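Local coordinates for acyl-CoA dehydrogenase domain protein Tcur3483 (Thermomonospora curvata, PDB 6WY9), which binds FAD and, like other members of the acyl-CoA dehydrogenase family, probably oxidises CH-CH groups of its substrates, at residues A[60-63]-A[64-68]; A[208-212]-A[213-217]; A[274-277]-A[278-282]; A[291-294]-A[295-299]. All coordinates share one frame; numbering follows the deposited sequence.

Contact 1 of 4, residues A[60-63]-A[64-68]; sequences ERFR and EVVKM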
loop_
_atom_site.group_PDB
_atom_site.type_symbol
_atom_site.label_atom_id
_atom_site.label_comp_id
_atom_site.label_asym_id
_atom_site.label_seq_id
_atom_site.Cartn_x
_atom_site.Cartn_y
_atom_site.Cartn_z
ATOM N N GLU A 60 -38.751 0.669 4.441
ATOM C CA GLU A 60 -40.171 0.661 4.787
ATOM C C GLU A 60 -40.590 -0.676 5.372
ATOM O O GLU A 60 -41.300 -0.731 6.388
ATOM C CB GLU A 60 -41.012 0.997 3.559
ATOM C CG GLU A 60 -41.083 2.478 3.254
ATOM C CD GLU A 60 -42.093 2.792 2.174
ATOM O OE1 GLU A 60 -43.129 3.418 2.487
ATOM O OE2 GLU A 60 -41.856 2.399 1.011
ATOM N N ARG A 61 -40.156 -1.761 4.743
ATOM C CA ARG A 61 -40.521 -3.122 5.122
ATOM C C ARG A 61 -39.643 -3.678 6.219
ATOM O O ARG A 61 -39.765 -4.858 6.566
ATOM C CB ARG A 61 -40.465 -4.037 3.895
ATOM C CG ARG A 61 -41.533 -3.710 2.876
ATOM C CD ARG A 61 -42.621 -4.783 2.838
ATOM N NE ARG A 61 -42.318 -5.847 1.879
ATOM C CZ ARG A 61 -42.513 -5.740 0.567
ATOM N NH1 ARG A 61 -42.214 -6.749 -0.239
ATOM N NH2 ARG A 61 -43.006 -4.614 0.060
ATOM N N PHE A 62 -38.768 -2.851 6.786
ATOM C CA PHE A 62 -37.886 -3.348 7.831
ATOM C C PHE A 62 -38.687 -3.942 8.990
ATOM O O PHE A 62 -38.488 -5.105 9.360
ATOM C CB PHE A 62 -36.962 -2.223 8.281
ATOM C CG PHE A 62 -36.096 -2.574 9.449
ATOM C CD1 PHE A 62 -35.226 -3.650 9.389
ATOM C CD2 PHE A 62 -36.124 -1.795 10.604
ATOM C CE1 PHE A 62 -34.421 -3.959 10.467
ATOM C CE2 PHE A 62 -35.326 -2.102 11.690
ATOM C CZ PHE A 62 -34.478 -3.175 11.635
ATOM N N ARG A 63 -39.637 -3.181 9.543
ATOM C CA ARG A 63 -40.364 -3.660 10.719
ATOM C C ARG A 63 -41.162 -4.907 10.394
ATOM O O ARG A 63 -41.339 -5.782 11.249
ATOM C CB ARG A 63 -41.301 -2.574 11.267
ATOM C CG ARG A 63 -40.627 -1.293 11.666
ATOM C CD ARG A 63 -39.578 -1.548 12.714
ATOM N NE ARG A 63 -40.104 -2.297 13.854
ATOM C CZ ARG A 63 -40.409 -1.741 15.025
ATOM N NH1 ARG A 63 -40.235 -0.437 15.212
ATOM N NH2 ARG A 63 -40.880 -2.502 16.009
ATOM N N GLU A 64 -41.692 -4.978 9.174
ATOM C CA GLU A 64 -42.400 -6.165 8.704
ATOM C C GLU A 64 -41.532 -7.414 8.811
ATOM O O GLU A 64 -41.983 -8.466 9.287
ATOM C CB GLU A 64 -42.828 -5.935 7.260
ATOM C CG GLU A 64 -44.029 -6.707 6.823
ATOM C CD GLU A 64 -44.348 -6.444 5.370
ATOM O OE1 GLU A 64 -44.232 -7.387 4.551
ATOM O OE2 GLU A 64 -44.687 -5.281 5.052
ATOM N N VAL A 65 -40.287 -7.325 8.339
ATOM C CA VAL A 65 -39.359 -8.447 8.471
ATOM C C VAL A 65 -39.076 -8.731 9.940
ATOM O O VAL A 65 -39.223 -9.865 10.404
ATOM C CB VAL A 65 -38.056 -8.167 7.696
ATOM C CG1 VAL A 65 -37.134 -9.391 7.721
ATOM C CG2 VAL A 65 -38.358 -7.754 6.269
ATOM N N VAL A 66 -38.654 -7.701 10.690
ATOM C CA VAL A 66 -38.263 -7.900 12.089
ATOM C C VAL A 66 -39.354 -8.646 12.837
ATOM O O VAL A 66 -39.087 -9.626 13.542
ATOM C CB VAL A 66 -37.939 -6.555 12.769
ATOM C CG1 VAL A 66 -37.771 -6.737 14.285
ATOM C CG2 VAL A 66 -36.675 -5.911 12.161
ATOM N N LYS A 67 -40.603 -8.190 12.692
ATOM C CA LYS A 67 -41.705 -8.830 13.404
ATOM C C LYS A 67 -41.871 -10.279 12.974
ATOM O O LYS A 67 -42.161 -11.148 13.805
ATOM C CB LYS A 67 -43.008 -8.060 13.191
ATOM C CG LYS A 67 -44.195 -8.691 13.900
ATOM C CD LYS A 67 -43.765 -9.188 15.274
ATOM C CE LYS A 67 -44.927 -9.687 16.129
ATOM N NZ LYS A 67 -44.452 -10.645 17.201
ATOM N N MET A 68 -41.679 -10.571 11.683
ATOM C CA MET A 68 -41.739 -11.963 11.251
ATOM C C MET A 68 -40.639 -12.787 11.910
ATOM O O MET A 68 -40.911 -13.818 12.538
ATOM C CB MET A 68 -41.656 -12.054 9.726
ATOM C CG MET A 68 -43.018 -11.996 9.060
ATOM S SD MET A 68 -42.996 -12.419 7.314
ATOM C CE MET A 68 -42.238 -10.947 6.615
#
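The opening turn of helix 62-71 holds this contact, in which Phe62 meets Val66 one turn on and Arg61, at the N-cap position, meets Glu64. The carbonyl O of Arg61 takes the N-H of Val65 at 3.1 Å, and Val66 N bonds to Phe62 O at 2.9 Å. Phe62 has CG anti to its backbone N (chi1 174°), which sends the ring outward and slightly forward, to where Val66 projects. Val66 CG2 then comes over one face, 3.7 Å from the ring centroid and displaced toward the rim, a CH-pi contact between positions i and i+4. This packing belongs to the N-terminal helical domain of the acyl-CoA dehydrogenase fold; the Phe62 ring also touches Val57 and Thr183 and lies about 11 Å from the bound flavin. Both residues are buried, and a flat ring and a beta-branched valine suit a helix flank turned inward. On the solvent side Arg61 and Glu64 run side by side. Their flat ends are almost parallel, and Arg61 NE lies 3.6 Å from Glu64 OE1, a long salt bridge whose oxygen sits well out of the guanidinium plane, so that charge alone draws the pair together. The main acidic partner of Arg61 is Glu48, which forms a salt bridge with NH1. Glu64, in the first turn, is probably also favoured by the positive end of the helix dipole.

Contact 2 of 4, residues A[208-212]-A[213-217]; sequences VPTDA and EGFSW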
loop_
_atom_site.group_PDB
_atom_site.type_symbol
_atom_site.label_atom_id
_atom_site.label_comp_id
_atom_site.label_asym_id
_atom_site.label_seq_id
_atom_site.Cartn_x
_atom_site.Cartn_y
_atom_site.Cartn_z
ATOM N N VAL A 208 -35.601 7.361 24.764
ATOM C CA VAL A 208 -36.604 8.332 24.355
ATOM C C VAL A 208 -37.560 7.654 23.383
ATOM O O VAL A 208 -37.128 7.166 22.333
ATOM C CB VAL A 208 -35.970 9.568 23.702
ATOM C CG1 VAL A 208 -37.072 10.552 23.292
ATOM C CG2 VAL A 208 -34.948 10.201 24.646
ATOM N N PRO A 209 -38.864 7.623 23.663
ATOM C CA PRO A 209 -39.812 7.073 22.685
ATOM C C PRO A 209 -39.906 7.973 21.456
ATOM O O PRO A 209 -39.875 9.204 21.560
ATOM C CB PRO A 209 -41.131 7.031 23.464
ATOM C CG PRO A 209 -41.000 8.152 24.433
ATOM C CD PRO A 209 -39.545 8.191 24.838
ATOM N N THR A 210 -40.002 7.345 20.278
ATOM C CA THR A 210 -40.033 8.110 19.040
ATOM C C THR A 210 -41.385 8.753 18.795
ATOM O O THR A 210 -41.510 9.542 17.854
ATOM C CB THR A 210 -39.633 7.234 17.827
ATOM O OG1 THR A 210 -40.417 6.023 17.765
ATOM C CG2 THR A 210 -38.165 6.889 17.910
ATOM N N ASP A 211 -42.386 8.449 19.608
ATOM C CA ASP A 211 -43.647 9.181 19.564
ATOM C C ASP A 211 -43.696 10.316 20.580
ATOM O O ASP A 211 -44.709 11.016 20.660
ATOM C CB ASP A 211 -44.821 8.230 19.805
ATOM C CG ASP A 211 -44.724 7.527 21.138
ATOM O OD1 ASP A 211 -43.788 7.830 21.912
ATOM O OD2 ASP A 211 -45.576 6.666 21.413
ATOM N N ALA A 212 -42.640 10.500 21.368
ATOM C CA ALA A 212 -42.613 11.589 22.334
ATOM C C ALA A 212 -42.895 12.912 21.642
ATOM O O ALA A 212 -42.510 13.130 20.490
ATOM C CB ALA A 212 -41.255 11.655 23.038
ATOM N N GLU A 213 -43.605 13.777 22.348
ATOM C CA GLU A 213 -43.826 15.139 21.896
ATOM C C GLU A 213 -42.519 15.920 21.953
ATOM O O GLU A 213 -41.793 15.867 22.948
ATOM C CB GLU A 213 -44.894 15.808 22.773
ATOM C CG GLU A 213 -45.108 17.282 22.484
ATOM C CD GLU A 213 -46.273 17.879 23.269
ATOM O OE1 GLU A 213 -47.127 18.553 22.651
ATOM O OE2 GLU A 213 -46.340 17.668 24.499
ATOM N N GLY A 214 -42.239 16.675 20.904
ATOM C CA GLY A 214 -40.948 17.309 20.746
ATOM C C GLY A 214 -39.906 16.482 19.996
ATOM O O GLY A 214 -38.818 17.005 19.697
ATOM N N PHE A 215 -40.180 15.216 19.685
ATOM C CA PHE A 215 -39.242 14.448 18.871
ATOM C C PHE A 215 -39.616 14.555 17.399
ATOM O O PHE A 215 -40.790 14.500 17.045
ATOM C CB PHE A 215 -39.202 12.977 19.286
ATOM C CG PHE A 215 -38.394 12.109 18.346
ATOM C CD1 PHE A 215 -37.001 12.049 18.444
ATOM C CD2 PHE A 215 -39.017 11.369 17.353
ATOM C CE1 PHE A 215 -36.252 11.254 17.572
ATOM C CE2 PHE A 215 -38.259 10.580 16.476
ATOM C CZ PHE A 215 -36.890 10.518 16.593
ATOM N N SER A 216 -38.610 14.698 16.541
ATOM C CA SER A 216 -38.836 14.771 15.104
ATOM C C SER A 216 -37.566 14.310 14.399
ATOM O O SER A 216 -36.490 14.265 15.001
ATOM C CB SER A 216 -39.239 16.195 14.685
ATOM O OG SER A 216 -38.105 17.049 14.596
ATOM N N TRP A 217 -37.692 13.939 13.119
ATOM C CA TRP A 217 -36.547 13.482 12.329
ATOM C C TRP A 217 -36.708 13.950 10.889
ATOM O O TRP A 217 -37.826 14.225 10.440
ATOM C CB TRP A 217 -36.412 11.949 12.354
ATOM C CG TRP A 217 -37.612 11.266 11.720
ATOM C CD1 TRP A 217 -38.772 10.879 12.344
ATOM C CD2 TRP A 217 -37.771 10.919 10.328
ATOM N NE1 TRP A 217 -39.632 10.307 11.426
ATOM C CE2 TRP A 217 -39.037 10.317 10.188
ATOM C CE3 TRP A 217 -36.962 11.073 9.188
ATOM C CZ2 TRP A 217 -39.516 9.876 8.964
ATOM C CZ3 TRP A 217 -37.435 10.621 7.979
ATOM C CH2 TRP A 217 -38.695 10.023 7.874
HETATM O O HOH W 1 -43.443 12.819 17.427
#
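Thr210 and Phe215 lie side by side and point the same way, with CB of Thr210 3.9 Å from CE2 of the Phe215 ring. CG of Phe215 is anti to its backbone N (chi1 172°), and this lays the ring along the threonine, CD2 coming within 3.1 Å of the carbonyl O of Thr210, which approaches the ring obliquely. The threonine hydroxyl OG1 is turned to the carbonyl O of Ala184, leaving the methyl CG2 to meet the ring. Two successive beta turns make this possible: a type I turn from Pro209 to Ala212 and a type II turn from Ala212 to Phe215, which carry the chain from strand 203-209 to strand 215-221 in the beta-rich middle domain. These strands belong to different sheets, and the Phe215 ring packs against Ile187 of one and meets the ring of Tyr233 in the other. Gly214 fits the third position of the type II turn, where phi is positive (90°) and a side chain would collide with the preceding carbonyl. Phe215 N closes that turn on Ala212 O at 3.2 Å. A water donates to Ala212 O and to Phe215 O, bridging the two carbonyls.

Contact 3 of 4, residues A[274-277]-A[278-282]; sequences RLWE and DVVAW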
loop_
_atom_site.group_PDB
_atom_site.type_symbol
_atom_site.label_atom_id
_atom_site.label_comp_id
_atom_site.label_asym_id
_atom_site.label_seq_id
_atom_site.Cartn_x
_atom_site.Cartn_y
_atom_site.Cartn_z
ATOM N N ARG A 274 -18.559 -14.324 0.823
ATOM C CA ARG A 274 -19.512 -14.928 -0.118
ATOM C C ARG A 274 -19.433 -14.287 -1.511
ATOM O O ARG A 274 -19.511 -14.983 -2.538
ATOM C CB ARG A 274 -20.946 -14.823 0.426
ATOM C CG ARG A 274 -21.203 -15.594 1.712
ATOM C CD ARG A 274 -20.748 -17.045 1.607
ATOM N NE ARG A 274 -21.408 -17.942 2.558
ATOM C CZ ARG A 274 -22.568 -18.562 2.333
ATOM N NH1 ARG A 274 -23.228 -18.384 1.195
ATOM N NH2 ARG A 274 -23.075 -19.363 3.255
ATOM N N LEU A 275 -19.365 -12.961 -1.561
ATOM C CA LEU A 275 -19.274 -12.271 -2.833
ATOM C C LEU A 275 -17.966 -12.609 -3.559
ATOM O O LEU A 275 -17.965 -12.766 -4.777
ATOM C CB LEU A 275 -19.408 -10.759 -2.606
ATOM C CG LEU A 275 -20.878 -10.389 -2.330
ATOM C CD1 LEU A 275 -21.061 -8.938 -1.797
ATOM C CD2 LEU A 275 -21.789 -10.645 -3.576
ATOM N N TRP A 276 -16.846 -12.692 -2.828
ATOM C CA TRP A 276 -15.592 -13.163 -3.409
ATOM C C TRP A 276 -15.776 -14.534 -4.064
ATOM O O TRP A 276 -15.394 -14.742 -5.215
ATOM C CB TRP A 276 -14.502 -13.192 -2.323
ATOM C CG TRP A 276 -13.130 -13.696 -2.799
ATOM C CD1 TRP A 276 -12.048 -12.926 -3.132
ATOM C CD2 TRP A 276 -12.701 -15.054 -2.916
ATOM N NE1 TRP A 276 -10.977 -13.730 -3.496
ATOM C CE2 TRP A 276 -11.346 -15.035 -3.374
ATOM C CE3 TRP A 276 -13.325 -16.290 -2.716
ATOM C CZ2 TRP A 276 -10.621 -16.198 -3.615
ATOM C CZ3 TRP A 276 -12.598 -17.454 -2.968
ATOM C CH2 TRP A 276 -11.254 -17.390 -3.422
ATOM N N GLU A 277 -16.397 -15.475 -3.354
ATOM C CA GLU A 277 -16.675 -16.779 -3.941
ATOM C C GLU A 277 -17.522 -16.669 -5.198
ATOM O O GLU A 277 -17.302 -17.412 -6.167
ATOM C CB GLU A 277 -17.397 -17.673 -2.946
ATOM C CG GLU A 277 -16.582 -18.079 -1.767
ATOM C CD GLU A 277 -17.415 -18.933 -0.835
ATOM O OE1 GLU A 277 -18.554 -18.540 -0.482
ATOM O OE2 GLU A 277 -16.950 -20.031 -0.513
ATOM N N ASP A 278 -18.552 -15.818 -5.174
ATOM C CA ASP A 278 -19.411 -15.708 -6.341
ATOM C C ASP A 278 -18.638 -15.156 -7.527
ATOM O O ASP A 278 -18.866 -15.563 -8.677
ATOM C CB ASP A 278 -20.602 -14.811 -6.039
ATOM C CG ASP A 278 -21.547 -15.406 -5.016
ATOM O OD1 ASP A 278 -21.571 -16.644 -4.792
ATOM O OD2 ASP A 278 -22.278 -14.585 -4.431
ATOM N N VAL A 279 -17.729 -14.208 -7.272
ATOM C CA VAL A 279 -16.919 -13.658 -8.350
ATOM C C VAL A 279 -15.986 -14.724 -8.919
ATOM O O VAL A 279 -15.826 -14.813 -10.145
ATOM C CB VAL A 279 -16.153 -12.403 -7.890
ATOM C CG1 VAL A 279 -15.166 -11.980 -8.998
ATOM C CG2 VAL A 279 -17.175 -11.243 -7.631
ATOM N N VAL A 280 -15.357 -15.549 -8.059
ATOM C CA VAL A 280 -14.559 -16.674 -8.566
ATOM C C VAL A 280 -15.375 -17.516 -9.546
ATOM O O VAL A 280 -14.911 -17.839 -10.647
ATOM C CB VAL A 280 -14.003 -17.542 -7.413
ATOM C CG1 VAL A 280 -13.248 -18.794 -7.968
ATOM C CG2 VAL A 280 -13.031 -16.739 -6.570
ATOM N N ALA A 281 -16.595 -17.907 -9.151
ATOM C CA ALA A 281 -17.427 -18.758 -10.012
ATOM C C ALA A 281 -17.771 -18.052 -11.323
ATOM O O ALA A 281 -17.725 -18.659 -12.406
ATOM C CB ALA A 281 -18.726 -19.159 -9.284
ATOM N N TRP A 282 -18.146 -16.772 -11.232
ATOM C CA TRP A 282 -18.474 -15.979 -12.413
ATOM C C TRP A 282 -17.294 -15.894 -13.378
ATOM O O TRP A 282 -17.460 -16.077 -14.595
ATOM C CB TRP A 282 -18.910 -14.584 -11.961
ATOM C CG TRP A 282 -19.125 -13.548 -13.040
ATOM C CD1 TRP A 282 -20.297 -13.281 -13.726
ATOM C CD2 TRP A 282 -18.159 -12.621 -13.514
ATOM N NE1 TRP A 282 -20.083 -12.240 -14.600
ATOM C CE2 TRP A 282 -18.787 -11.814 -14.480
ATOM C CE3 TRP A 282 -16.806 -12.404 -13.225
ATOM C CZ2 TRP A 282 -18.106 -10.780 -15.159
ATOM C CZ3 TRP A 282 -16.137 -11.391 -13.887
ATOM C CH2 TRP A 282 -16.786 -10.591 -14.846
HETATM O O HOH W 2 -21.079 -18.042 -2.092
#
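In Trp276, chi1 of 179° (CG anti to the backbone N) leans the indole outward and a little forward, toward the next turn, while Val280 is turned so that its CG2 lies beside its own backbone N and points back to meet it. The two torsions bring that methyl over the six-membered ring of Trp276, 3.6 Å from the centroid and only 9° off the normal, a CH-pi contact of nearly vertical approach. Val280 N also bonds to Trp276 O at 3.0 Å, so backbone and side chains tie the same pair. Indole NE1 is satisfied by Leu298 O of the next helix, and the ring meets that of Tyr302; Trp276 and Val280 also pack on apolar side chains on the chain of another protein. A leucine in place of Trp276 would probably leave Leu298 O without this donor and strip Val280 CG2 of the flat face on which it rests. Farther round the helix, Asp278 N bonds to Arg274 O at 2.9 Å. A water lies within hydrogen-bonding distance of Glu277 OE1 and Asp278 OD1, though with other acceptors nearby it may not donate to both at once. The less well ordered Arg274 leads away from the contact, its NH2 forming a salt bridge with Asp98. Val279 is buried and packs on Leu347 and Ile350 of helix 326-350. Aromatic and branched residues thus line the inner faces and acids the outer one, the amphipathic i to i+4 pattern of a long helix in the C-terminal helical bundle of the acyl-CoA dehydrogenase fold.

Contact 4 of 4, residues A[291-294]-A[295-299]; sequences QPWV and RRDLA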
loop_
_atom_site.group_PDB
_atom_site.type_symbol
_atom_site.label_atom_id
_atom_site.label_comp_id
_atom_site.label_asym_id
_atom_site.label_seq_id
_atom_site.Cartn_x
_atom_site.Cartn_y
_atom_site.Cartn_z
ATOM N N GLN A 291 -7.101 -14.955 -16.836
ATOM C CA GLN A 291 -6.165 -13.829 -16.799
ATOM C C GLN A 291 -5.249 -13.924 -15.579
ATOM O O GLN A 291 -5.745 -13.999 -14.444
ATOM C CB GLN A 291 -6.947 -12.511 -16.748
ATOM C CG GLN A 291 -7.753 -12.236 -18.013
ATOM C CD GLN A 291 -6.873 -12.138 -19.250
ATOM O OE1 GLN A 291 -5.807 -11.506 -19.229
ATOM N NE2 GLN A 291 -7.306 -12.784 -20.335
ATOM N N PRO A 292 -3.931 -13.933 -15.760
ATOM C CA PRO A 292 -3.033 -13.928 -14.596
ATOM C C PRO A 292 -3.353 -12.833 -13.578
ATOM O O PRO A 292 -3.311 -13.090 -12.359
ATOM C CB PRO A 292 -1.656 -13.730 -15.250
ATOM C CG PRO A 292 -1.800 -14.468 -16.563
ATOM C CD PRO A 292 -3.205 -14.139 -17.033
ATOM N N TRP A 293 -3.680 -11.611 -14.033
ATOM C CA TRP A 293 -3.887 -10.537 -13.065
ATOM C C TRP A 293 -5.085 -10.824 -12.189
ATOM O O TRP A 293 -5.080 -10.493 -10.996
ATOM C CB TRP A 293 -4.029 -9.172 -13.750
ATOM C CG TRP A 293 -5.297 -8.950 -14.625
ATOM C CD1 TRP A 293 -5.389 -9.034 -15.999
ATOM C CD2 TRP A 293 -6.576 -8.477 -14.176
ATOM N NE1 TRP A 293 -6.670 -8.687 -16.422
ATOM C CE2 TRP A 293 -7.410 -8.339 -15.317
ATOM C CE3 TRP A 293 -7.108 -8.176 -12.915
ATOM C CZ2 TRP A 293 -8.747 -7.912 -15.218
ATOM C CZ3 TRP A 293 -8.456 -7.757 -12.824
ATOM C CH2 TRP A 293 -9.238 -7.618 -13.953
ATOM N N VAL A 294 -6.115 -11.468 -12.751
ATOM C CA VAL A 294 -7.306 -11.811 -11.975
ATOM C C VAL A 294 -6.955 -12.842 -10.897
ATOM O O VAL A 294 -7.369 -12.737 -9.730
ATOM C CB VAL A 294 -8.399 -12.354 -12.927
ATOM C CG1 VAL A 294 -9.542 -13.062 -12.142
ATOM C CG2 VAL A 294 -8.943 -11.217 -13.900
ATOM N N ARG A 295 -6.242 -13.897 -11.305
ATOM C CA ARG A 295 -5.839 -14.936 -10.357
ATOM C C ARG A 295 -5.040 -14.332 -9.197
ATOM O O ARG A 295 -5.280 -14.664 -8.026
ATOM C CB ARG A 295 -5.035 -16.033 -11.069
ATOM C CG ARG A 295 -5.896 -16.905 -11.922
ATOM C CD ARG A 295 -5.094 -18.049 -12.524
ATOM N NE ARG A 295 -5.913 -18.869 -13.409
ATOM C CZ ARG A 295 -5.624 -20.125 -13.724
ATOM N NH1 ARG A 295 -4.550 -20.714 -13.216
ATOM N NH2 ARG A 295 -6.413 -20.791 -14.525
ATOM N N ARG A 296 -4.093 -13.448 -9.512
ATOM C CA ARG A 296 -3.270 -12.825 -8.473
ATOM C C ARG A 296 -4.121 -11.980 -7.520
ATOM O O ARG A 296 -3.887 -11.984 -6.298
ATOM C CB ARG A 296 -2.163 -11.972 -9.100
ATOM C CG ARG A 296 -1.447 -11.055 -8.034
ATOM C CD ARG A 296 -0.560 -9.981 -8.647
ATOM N NE ARG A 296 -0.035 -9.138 -7.599
ATOM C CZ ARG A 296 1.252 -9.081 -7.287
ATOM N NH1 ARG A 296 2.127 -9.772 -7.994
ATOM N NH2 ARG A 296 1.668 -8.291 -6.298
ATOM N N ASP A 297 -5.079 -11.210 -8.057
ATOM C CA ASP A 297 -5.943 -10.382 -7.212
ATOM C C ASP A 297 -6.874 -11.231 -6.339
ATOM O O ASP A 297 -7.200 -10.847 -5.203
ATOM C CB ASP A 297 -6.789 -9.428 -8.078
ATOM C CG ASP A 297 -5.996 -8.216 -8.603
ATOM O OD1 ASP A 297 -4.805 -8.085 -8.263
ATOM O OD2 ASP A 297 -6.564 -7.377 -9.362
ATOM N N LEU A 298 -7.388 -12.338 -6.883
ATOM C CA LEU A 298 -8.179 -13.254 -6.076
ATOM C C LEU A 298 -7.329 -13.901 -4.983
ATOM O O LEU A 298 -7.819 -14.073 -3.862
ATOM C CB LEU A 298 -8.816 -14.339 -6.953
ATOM C CG LEU A 298 -9.908 -13.813 -7.875
ATOM C CD1 LEU A 298 -10.225 -14.956 -8.887
ATOM C CD2 LEU A 298 -11.130 -13.398 -7.035
ATOM N N ALA A 299 -6.050 -14.179 -5.266
ATOM C CA ALA A 299 -5.149 -14.752 -4.246
ATOM C C ALA A 299 -4.905 -13.762 -3.118
ATOM O O ALA A 299 -4.973 -14.131 -1.935
ATOM C CB ALA A 299 -3.802 -15.171 -4.872
#
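The N-H groups of Arg295, Arg296, Asp297 and Leu298 bond in order to the carbonyls of Gln291, Pro292, Trp293 and Val294, with Arg295 N to Gln291 O at 3.2 Å and Leu298 N to Val294 O at 2.9 Å. This is the first turn of helix 292-321 in the C-terminal helical bundle, Gln291 being the N-cap. Proline suits the place after it, since no helical carbonyl awaits an N-H there. In Trp293, chi1 of 67° places CG between backbone N and carbonyl carbon, a choice rare inside helices but tolerable in the first turn, and sets one ring face over Val294 CG2. Asp297 meets the ring at its edge and in its plane, OD2 being 3.7 Å from Trp293 CE3, with the carboxylate turned about 70° from the indole. That same oxygen hydrogen-bonds to a polar side chain on the chain of another protein. An alanine in place of Asp297 is likely to leave that partner without its acceptor and the indole edge without its carboxylate. Arg295 reaches back to Leu289 O and Glu290, and its NH1 forms a salt bridge with an acidic side chain of another protein's chain. On the buried flank Val294 CG1 touches Leu298 CD1 at 3.8 Å.

Overall arrangement
The four contacts follow one another along the chain and sample all three parts of the fold: contact 1 in the N-terminal helices, contact 2 in the middle beta domain, contacts 3 and 4 in the C-terminal bundle. Contacts 1 and 2 are about 21 Å apart between centres, yet the side chains of Phe62 and Phe215 each lie about 11 Å from the bound flavin. Contacts 2 and 4 are farthest apart, about 52 Å between centres. Contacts 3 and 4 sit on successive helices, 263-286 and 292-321, and touch where Val280 CG2 packs 3.9 Å from Leu298 CD2. Both also touch chains of another protein, and contact 4 a second copy of this one, so this end of the bundle takes part in the subunit interfaces.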